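Local coordinates for protein pyridine nucleotide-disulphide oxidoreductase dimerisation region (Escherichia coli BL21, PDB 6KYY) that probably helps the bacterium withstand reactive chlorine stress as a hypochlorous acid-induced, FAD-containing flavoprotein disulfide reductase that also binds copper(II), at residues V339-P344 and S400-D405; S346-T351 and E408-V413; L367-I372 and G383-I388. All coordinates share one frame; numbering follows the deposited sequence.

Interaction 1: V339-P344 and S400-D405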
loop_
_atom_site.group_PDB
_atom_site.type_symbol
_atom_site.label_atom_id
_atom_site.label_comp_id
_atom_site.label_asym_id
_atom_site.label_seq_id
_atom_site.Cartn_x
_atom_site.Cartn_y
_atom_site.Cartn_z
ATOM N N VAL B 339 -1.141 13.548 -0.696
ATOM C CA VAL B 339 -0.822 14.434 0.420
ATOM C C VAL B 339 -0.567 13.548 1.630
ATOM O O VAL B 339 -1.486 12.894 2.136
ATOM C CB VAL B 339 -1.953 15.432 0.694
ATOM C CG1 VAL B 339 -1.512 16.475 1.715
ATOM C CG2 VAL B 339 -2.397 16.079 -0.598
ATOM N N PHE B 340 0.677 13.531 2.107
ATOM C CA PHE B 340 1.106 12.534 3.088
ATOM C C PHE B 340 0.819 13.016 4.512
ATOM O O PHE B 340 1.712 13.305 5.312
ATOM C CB PHE B 340 2.575 12.197 2.884
ATOM C CG PHE B 340 2.818 11.301 1.709
ATOM C CD1 PHE B 340 2.918 11.827 0.432
ATOM C CD2 PHE B 340 2.920 9.931 1.876
ATOM C CE1 PHE B 340 3.132 11.005 -0.655
ATOM C CE2 PHE B 340 3.134 9.102 0.793
ATOM C CZ PHE B 340 3.241 9.640 -0.475
ATOM N N MET B 341 -0.474 13.083 4.820
ATOM C CA MET B 341 -0.920 13.280 6.191
ATOM C C MET B 341 -1.064 11.939 6.895
ATOM O O MET B 341 -0.381 10.966 6.561
ATOM C CB MET B 341 -2.267 13.997 6.248
ATOM C CG MET B 341 -2.303 15.403 5.726
ATOM S SD MET B 341 -3.999 15.981 5.883
ATOM C CE MET B 341 -4.863 14.726 4.945
ATOM N N THR B 342 -1.974 11.894 7.865
ATOM C CA THR B 342 -2.402 10.650 8.499
ATOM C C THR B 342 -3.896 10.788 8.761
ATOM O O THR B 342 -4.303 11.483 9.706
ATOM C CB THR B 342 -1.637 10.374 9.792
ATOM O OG1 THR B 342 -0.230 10.335 9.519
ATOM C CG2 THR B 342 -2.069 9.045 10.394
ATOM N N PRO B 343 -4.749 10.161 7.936
ATOM C CA PRO B 343 -4.393 9.323 6.787
ATOM C C PRO B 343 -4.100 10.130 5.522
ATOM O O PRO B 343 -4.651 11.216 5.348
ATOM C CB PRO B 343 -5.636 8.457 6.604
ATOM C CG PRO B 343 -6.755 9.336 7.047
ATOM C CD PRO B 343 -6.209 10.243 8.122
ATOM N N PRO B 344 -3.241 9.601 4.653
ATOM C CA PRO B 344 -2.842 10.355 3.458
ATOM C C PRO B 344 -3.979 10.515 2.457
ATOM O O PRO B 344 -4.881 9.680 2.356
ATOM C CB PRO B 344 -1.698 9.518 2.871
ATOM C CG PRO B 344 -1.821 8.169 3.506
ATOM C CD PRO B 344 -2.440 8.381 4.844
ATOM N N SER B 400 -11.001 10.265 -5.052
ATOM C CA SER B 400 -10.459 10.925 -3.866
ATOM C C SER B 400 -10.297 9.848 -2.796
ATOM O O SER B 400 -11.278 9.422 -2.184
ATOM C CB SER B 400 -11.372 12.046 -3.388
ATOM O OG SER B 400 -11.343 13.143 -4.282
ATOM N N LEU B 401 -9.067 9.398 -2.585
ATOM C CA LEU B 401 -8.778 8.311 -1.657
ATOM C C LEU B 401 -8.114 8.904 -0.419
ATOM O O LEU B 401 -6.901 9.128 -0.400
ATOM C CB LEU B 401 -7.905 7.256 -2.331
ATOM C CG LEU B 401 -8.556 6.619 -3.564
ATOM C CD1 LEU B 401 -7.769 5.413 -4.040
ATOM C CD2 LEU B 401 -10.000 6.233 -3.278
ATOM N N LEU B 402 -8.923 9.179 0.601
ATOM C CA LEU B 402 -8.455 9.698 1.884
ATOM C C LEU B 402 -8.488 8.536 2.868
ATOM O O LEU B 402 -9.467 8.332 3.588
ATOM C CB LEU B 402 -9.323 10.862 2.342
ATOM C CG LEU B 402 -8.884 11.605 3.603
ATOM C CD1 LEU B 402 -7.420 11.997 3.521
ATOM C CD2 LEU B 402 -9.756 12.831 3.833
ATOM N N CYS B 403 -7.409 7.761 2.892
ATOM C CA CYS B 403 -7.356 6.560 3.707
ATOM C C CYS B 403 -5.905 6.247 4.035
ATOM O O CYS B 403 -4.976 6.836 3.476
ATOM C CB CYS B 403 -8.003 5.379 2.985
ATOM S SG CYS B 403 -7.590 5.320 1.239
ATOM N N VAL B 404 -5.719 5.309 4.961
ATOM C CA VAL B 404 -4.394 4.754 5.190
ATOM C C VAL B 404 -3.980 3.954 3.962
ATOM O O VAL B 404 -4.800 3.262 3.342
ATOM C CB VAL B 404 -4.382 3.885 6.459
ATOM C CG1 VAL B 404 -4.220 4.759 7.693
ATOM C CG2 VAL B 404 -5.656 3.063 6.548
ATOM N N ASP B 405 -2.702 4.065 3.592
ATOM C CA ASP B 405 -2.158 3.421 2.396
ATOM C C ASP B 405 -2.841 3.916 1.123
ATOM O O ASP B 405 -2.937 3.188 0.132
ATOM C CB ASP B 405 -2.244 1.895 2.489
ATOM C CG ASP B 405 -1.087 1.295 3.257
ATOM O OD1 ASP B 405 0.052 1.776 3.084
ATOM O OD2 ASP B 405 -1.315 0.347 4.037
#

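Interaction 2: S346-T351 and E408-V413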
loop_
_atom_site.group_PDB
_atom_site.type_symbol
_atom_site.label_atom_id
_atom_site.label_comp_id
_atom_site.label_asym_id
_atom_site.label_seq_id
_atom_site.Cartn_x
_atom_site.Cartn_y
_atom_site.Cartn_z
ATOM N N SER B 346 -4.814 10.776 -1.406
ATOM C CA SER B 346 -4.351 10.468 -2.751
ATOM C C SER B 346 -5.449 10.769 -3.762
ATOM O O SER B 346 -6.639 10.610 -3.475
ATOM C CB SER B 346 -3.921 9.003 -2.859
ATOM O OG SER B 346 -2.761 8.766 -2.084
ATOM N N ARG B 347 -5.043 11.202 -4.955
ATOM C CA ARG B 347 -5.997 11.724 -5.922
ATOM C C ARG B 347 -5.532 11.444 -7.344
ATOM O O ARG B 347 -4.333 11.382 -7.626
ATOM C CB ARG B 347 -6.200 13.232 -5.732
ATOM C CG ARG B 347 -7.167 13.593 -4.619
ATOM C CD ARG B 347 -8.390 14.288 -5.176
ATOM N NE ARG B 347 -8.021 15.468 -5.951
ATOM C CZ ARG B 347 -8.329 15.649 -7.230
ATOM N NH1 ARG B 347 -9.020 14.725 -7.884
ATOM N NH2 ARG B 347 -7.949 16.755 -7.855
ATOM N N VAL B 348 -6.510 11.278 -8.235
ATOM C CA VAL B 348 -6.269 11.187 -9.670
ATOM C C VAL B 348 -7.552 11.613 -10.362
ATOM O O VAL B 348 -8.648 11.449 -9.820
ATOM C CB VAL B 348 -5.826 9.760 -10.088
ATOM C CG1 VAL B 348 -6.955 8.763 -9.884
ATOM C CG2 VAL B 348 -5.345 9.743 -11.534
ATOM N N GLY B 349 -7.417 12.178 -11.558
ATOM C CA GLY B 349 -8.586 12.644 -12.274
ATOM C C GLY B 349 -9.152 13.918 -11.664
ATOM O O GLY B 349 -8.549 14.563 -10.805
ATOM N N MET B 350 -10.348 14.270 -12.125
ATOM C CA MET B 350 -10.973 15.517 -11.713
ATOM C C MET B 350 -11.762 15.341 -10.422
ATOM O O MET B 350 -12.208 14.241 -10.083
ATOM C CB MET B 350 -11.896 16.061 -12.806
ATOM C CG MET B 350 -12.634 15.013 -13.617
ATOM S SD MET B 350 -13.584 15.784 -14.944
ATOM C CE MET B 350 -13.509 14.520 -16.208
ATOM N N THR B 351 -11.921 16.447 -9.701
ATOM C CA THR B 351 -12.739 16.475 -8.503
ATOM C C THR B 351 -14.220 16.420 -8.872
ATOM O O THR B 351 -14.602 16.498 -10.043
ATOM C CB THR B 351 -12.455 17.738 -7.689
ATOM O OG1 THR B 351 -12.657 18.891 -8.516
ATOM C CG2 THR B 351 -11.027 17.738 -7.182
ATOM N N GLU B 408 -0.733 3.944 -2.291
ATOM C CA GLU B 408 -0.502 2.730 -3.065
ATOM C C GLU B 408 -1.681 2.375 -3.962
ATOM O O GLU B 408 -1.509 2.196 -5.171
ATOM C CB GLU B 408 -0.192 1.556 -2.128
ATOM C CG GLU B 408 0.869 1.851 -1.079
ATOM C CD GLU B 408 2.283 1.732 -1.619
ATOM O OE1 GLU B 408 2.447 1.537 -2.842
ATOM O OE2 GLU B 408 3.232 1.834 -0.816
ATOM N N MET B 409 -2.883 2.276 -3.391
ATOM C CA MET B 409 -4.043 1.853 -4.167
ATOM C C MET B 409 -4.497 2.908 -5.167
ATOM O O MET B 409 -5.261 2.582 -6.082
ATOM C CB MET B 409 -5.195 1.493 -3.230
ATOM C CG MET B 409 -5.939 2.692 -2.683
ATOM S SD MET B 409 -7.067 2.252 -1.354
ATOM C CE MET B 409 -6.001 2.543 0.047
ATOM N N ILE B 410 -4.055 4.160 -5.017
ATOM C CA ILE B 410 -4.382 5.177 -6.012
ATOM C C ILE B 410 -3.755 4.826 -7.354
ATOM O O ILE B 410 -4.276 5.205 -8.411
ATOM C CB ILE B 410 -3.942 6.573 -5.524
ATOM C CG1 ILE B 410 -4.521 7.669 -6.423
ATOM C CG2 ILE B 410 -2.426 6.676 -5.463
ATOM C CD1 ILE B 410 -6.021 7.829 -6.308
ATOM N N ASN B 411 -2.641 4.091 -7.341
ATOM C CA ASN B 411 -2.051 3.609 -8.581
ATOM C C ASN B 411 -2.911 2.541 -9.246
ATOM O O ASN B 411 -2.793 2.337 -10.459
ATOM C CB ASN B 411 -0.644 3.067 -8.320
ATOM C CG ASN B 411 0.262 4.090 -7.658
ATOM O OD1 ASN B 411 0.614 5.106 -8.258
ATOM N ND2 ASN B 411 0.648 3.822 -6.417
ATOM N N ILE B 412 -3.765 1.855 -8.483
ATOM C CA ILE B 412 -4.705 0.912 -9.083
ATOM C C ILE B 412 -5.792 1.659 -9.844
ATOM O O ILE B 412 -6.175 1.269 -10.952
ATOM C CB ILE B 412 -5.311 -0.010 -8.008
ATOM C CG1 ILE B 412 -4.221 -0.824 -7.312
ATOM C CG2 ILE B 412 -6.349 -0.935 -8.622
ATOM C CD1 ILE B 412 -4.754 -1.879 -6.370
ATOM N N VAL B 413 -6.311 2.741 -9.257
ATOM C CA VAL B 413 -7.350 3.524 -9.917
ATOM C C VAL B 413 -6.804 4.180 -11.180
ATOM O O VAL B 413 -7.474 4.208 -12.219
ATOM C CB VAL B 413 -7.928 4.565 -8.942
ATOM C CG1 VAL B 413 -8.974 5.423 -9.635
ATOM C CG2 VAL B 413 -8.518 3.875 -7.720
#

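Interaction 3: L367-I372 and G383-I388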
loop_
_atom_site.group_PDB
_atom_site.type_symbol
_atom_site.label_atom_id
_atom_site.label_comp_id
_atom_site.label_asym_id
_atom_site.label_seq_id
_atom_site.Cartn_x
_atom_site.Cartn_y
_atom_site.Cartn_z
ATOM N N LEU B 367 -17.891 6.198 0.107
ATOM C CA LEU B 367 -17.732 5.115 1.076
ATOM C C LEU B 367 -16.911 5.605 2.258
ATOM O O LEU B 367 -15.712 5.915 2.088
ATOM C CB LEU B 367 -17.073 3.893 0.444
ATOM C CG LEU B 367 -16.860 2.735 1.424
ATOM C CD1 LEU B 367 -18.187 2.297 2.030
ATOM C CD2 LEU B 367 -16.158 1.564 0.756
ATOM N N PRO B 368 -17.492 5.691 3.452
ATOM C CA PRO B 368 -16.695 6.050 4.630
ATOM C C PRO B 368 -15.650 4.984 4.919
ATOM O O PRO B 368 -15.873 3.790 4.710
ATOM C CB PRO B 368 -17.735 6.139 5.753
ATOM C CG PRO B 368 -18.888 5.316 5.276
ATOM C CD PRO B 368 -18.906 5.454 3.784
ATOM N N VAL B 369 -14.489 5.435 5.399
ATOM C CA VAL B 369 -13.399 4.509 5.685
ATOM C C VAL B 369 -13.747 3.623 6.876
ATOM O O VAL B 369 -13.275 2.481 6.970
ATOM C CB VAL B 369 -12.091 5.300 5.892
ATOM C CG1 VAL B 369 -11.079 4.507 6.700
ATOM C CG2 VAL B 369 -11.501 5.687 4.544
ATOM N N ALA B 370 -14.611 4.105 7.773
ATOM C CA ALA B 370 -15.082 3.287 8.886
ATOM C C ALA B 370 -15.713 1.978 8.425
ATOM O O ALA B 370 -15.884 1.063 9.237
ATOM C CB ALA B 370 -16.088 4.079 9.726
ATOM N N ALA B 371 -16.059 1.868 7.143
ATOM C CA ALA B 371 -16.614 0.648 6.577
ATOM C C ALA B 371 -15.558 -0.262 5.962
ATOM O O ALA B 371 -15.912 -1.303 5.399
ATOM C CB ALA B 371 -17.668 0.993 5.520
ATOM N N ILE B 372 -14.280 0.097 6.051
ATOM C CA ILE B 372 -13.192 -0.705 5.498
ATOM C C ILE B 372 -12.564 -1.489 6.648
ATOM O O ILE B 372 -11.855 -0.891 7.474
ATOM C CB ILE B 372 -12.150 0.166 4.785
ATOM C CG1 ILE B 372 -12.831 1.088 3.771
ATOM C CG2 ILE B 372 -11.108 -0.706 4.100
ATOM C CD1 ILE B 372 -11.864 1.926 2.965
ATOM N N GLY B 383 -11.024 9.155 7.505
ATOM C CA GLY B 383 -10.999 9.431 6.085
ATOM C C GLY B 383 -12.275 8.987 5.395
ATOM O O GLY B 383 -13.274 8.627 6.024
ATOM N N VAL B 384 -12.223 9.011 4.063
ATOM C CA VAL B 384 -13.382 8.693 3.236
ATOM C C VAL B 384 -12.882 8.321 1.848
ATOM O O VAL B 384 -11.781 8.700 1.445
ATOM C CB VAL B 384 -14.374 9.884 3.186
ATOM C CG1 VAL B 384 -13.830 10.999 2.304
ATOM C CG2 VAL B 384 -15.748 9.428 2.710
ATOM N N LEU B 385 -13.690 7.557 1.119
ATOM C CA LEU B 385 -13.438 7.234 -0.277
ATOM C C LEU B 385 -14.556 7.811 -1.131
ATOM O O LEU B 385 -15.728 7.775 -0.742
ATOM C CB LEU B 385 -13.351 5.721 -0.499
ATOM C CG LEU B 385 -12.309 4.941 0.300
ATOM C CD1 LEU B 385 -12.113 3.560 -0.305
ATOM C CD2 LEU B 385 -10.997 5.700 0.345
ATOM N N LYS B 386 -14.192 8.347 -2.292
ATOM C CA LYS B 386 -15.189 8.822 -3.238
ATOM C C LYS B 386 -14.574 8.842 -4.628
ATOM O O LYS B 386 -13.393 9.161 -4.789
ATOM C CB LYS B 386 -15.714 10.214 -2.861
ATOM C CG LYS B 386 -14.711 11.334 -3.054
ATOM C CD LYS B 386 -15.349 12.697 -2.886
ATOM C CE LYS B 386 -16.293 13.010 -4.030
ATOM N NZ LYS B 386 -16.889 14.364 -3.878
ATOM N N ALA B 387 -15.378 8.476 -5.622
ATOM C CA ALA B 387 -14.969 8.525 -7.014
ATOM C C ALA B 387 -16.161 8.952 -7.855
ATOM O O ALA B 387 -17.299 8.999 -7.380
ATOM C CB ALA B 387 -14.415 7.179 -7.491
ATOM N N ILE B 388 -15.890 9.272 -9.115
ATOM C CA ILE B 388 -16.890 9.819 -10.023
ATOM C C ILE B 388 -16.968 8.914 -11.243
ATOM O O ILE B 388 -15.954 8.674 -11.911
ATOM C CB ILE B 388 -16.561 11.264 -10.425
ATOM C CG1 ILE B 388 -16.350 12.117 -9.173
ATOM C CG2 ILE B 388 -17.675 11.848 -11.280
ATOM C CD1 ILE B 388 -15.312 13.191 -9.341
#

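Interaction 1: V339-P344 and S400-D405
P343 pushes its ring corner into the backbone of C403 and V404: CB lies 3.4 Å from C403 C, and the branch methyl CG1 of V404 touches the same CB at 4.1 Å. A cis peptide bond precedes P343, so the chain turns sharply there and presents two prolines in a row to the end of the strand. P344 fits its own bump beside the first, its CD resting 3.3 Å from C403 O with CG close by. The reverse fit is made by L402. Its CG stands anti to the backbone N (chi1 -174°), and CD1 rests against both proline carbonyl oxygens, 3.4 Å from P343 O and 3.6 Å from P344 O. M341 CE meets the same methyl, 4.0 Å from L402 CD1. All this joins the loop between strands 337-339 and 345-349 to the end of strand 396-402, within the antiparallel sheet of the dimerisation domain. I212 and I215 of helix 206-218 pack around M341, P343 and L402, while F340, earlier in the loop, touches the FAD and packs on P434 of the second subunit. One backbone bond ties the segments: C403 N donates to P344 O at 3.2 Å, bent at the hydrogen (138°), and S406 OG is a second hydrogen-bond partner of that carbonyl oxygen.

Interaction 2: S346-T351 and E408-V413
S346 and I410 meet at the roots of their side chains, CB to CB at 3.6 Å, where a helix lies against the antiparallel sheet of the dimerisation domain. Strand 346-349 and helix 408-413 run nearly parallel, their axes 8.1 Å apart at the closest and 13° from each other in direction. The tight part belongs to I410. CG1 is anti to the backbone N (chi1 -169°) and comes up to S346 CB; CD1, one bond further, lies against the backbone of R347, 3.8 Å from R347 N, while CG2 stays beside S346. V348 then continues the apolar row: its CG1 touches I410 CD1 at 3.8 Å and V413 CG1 at 3.9 Å, so one methyl bridges two successive inward-facing positions of the helix. The S346 hydroxyl, at the border of this patch, is hydrogen-bonded to S338 OG.

Beyond V348 the contact fades. G349 and M350 are partly exposed and lead the chain away from the helix. R347 points its side chain off the other face of the sheet, where NE forms a salt bridge with E204 and NH1 bonds back to G349 O at 3.0 Å; the methyl CG2 of T351 sits over one guanidinium face, offset toward its rim. The far side of the helix is not solvent but the dimer partner: E408 bonds to M436 N and S437 OG of the second subunit, and I412 packs on I412 of that subunit. N411 also faces this way, its ND2 bonding to T432 OG1 of the second subunit and to E408 O in its own helix at 3.0 Å, reaching that carbonyl from the same face as N411 N.

Interaction 3: L367-I372 and G383-I388
V369 lays a methyl on the flat G383-V384 peptide: CG2 hangs over one face, 3.4 Å from V384 N, and CB stands over the same face near G383 O. V369 N comes from that same side to make a weak bond to G383 O at 3.5 Å, and V384 N is bonded to L402 O of the next strand. V384 CG2 meets the L367-P368 peptide at its oxygen end, above the plane and 3.6 Å from L367 O.

The regular pairing is at L367 and L385, an antiparallel hydrogen-bonded pair. L367 N reaches L385 O in a nearly straight bond (2.8 Å, 175°), and L385 N returns one of the same length to L367 O. L367 and L385 share one face of the sheet, which helix 439-443 overlies; V384, beside P368 on the other, meets I208 and N211 of helix 206-218. L385, CG anti to its carbonyl carbon (chi1 -57°), extends to I372, the two side chains crossing at about a right angle with CD1 to CD1 at 3.7 Å.

After P368 the chain leaves the sheet through a short 3-10 turn, and I372 precedes helix 373-377, its side chain about 8 Å from that of H433, the probable proton acceptor. This is an antiparallel strand pair at the margin of the dimerisation-domain sheet, running out into a helical connection near that probably catalytic histidine.

How the interactions relate
All three contacts belong to the dimerisation domain and share its five-stranded antiparallel sheet. Strand 396-402 ties them together: it lies between 345-349, used by interaction 2, and 384-390, used by interaction 3, and its own end forms interaction 1. The centres of interactions 2 and 3 are about 11 Å from that of interaction 1 and about 13 Å from each other. Along the chain, interactions 1 and 2 interleave, whereas interaction 3 is nested inside the loops that both close. Strand 396-402 leads directly into helix 406-418, joining the sheet to the helix at the dimer interface. Interactions 1 and 2 both touch the second subunit; interaction 3 does not.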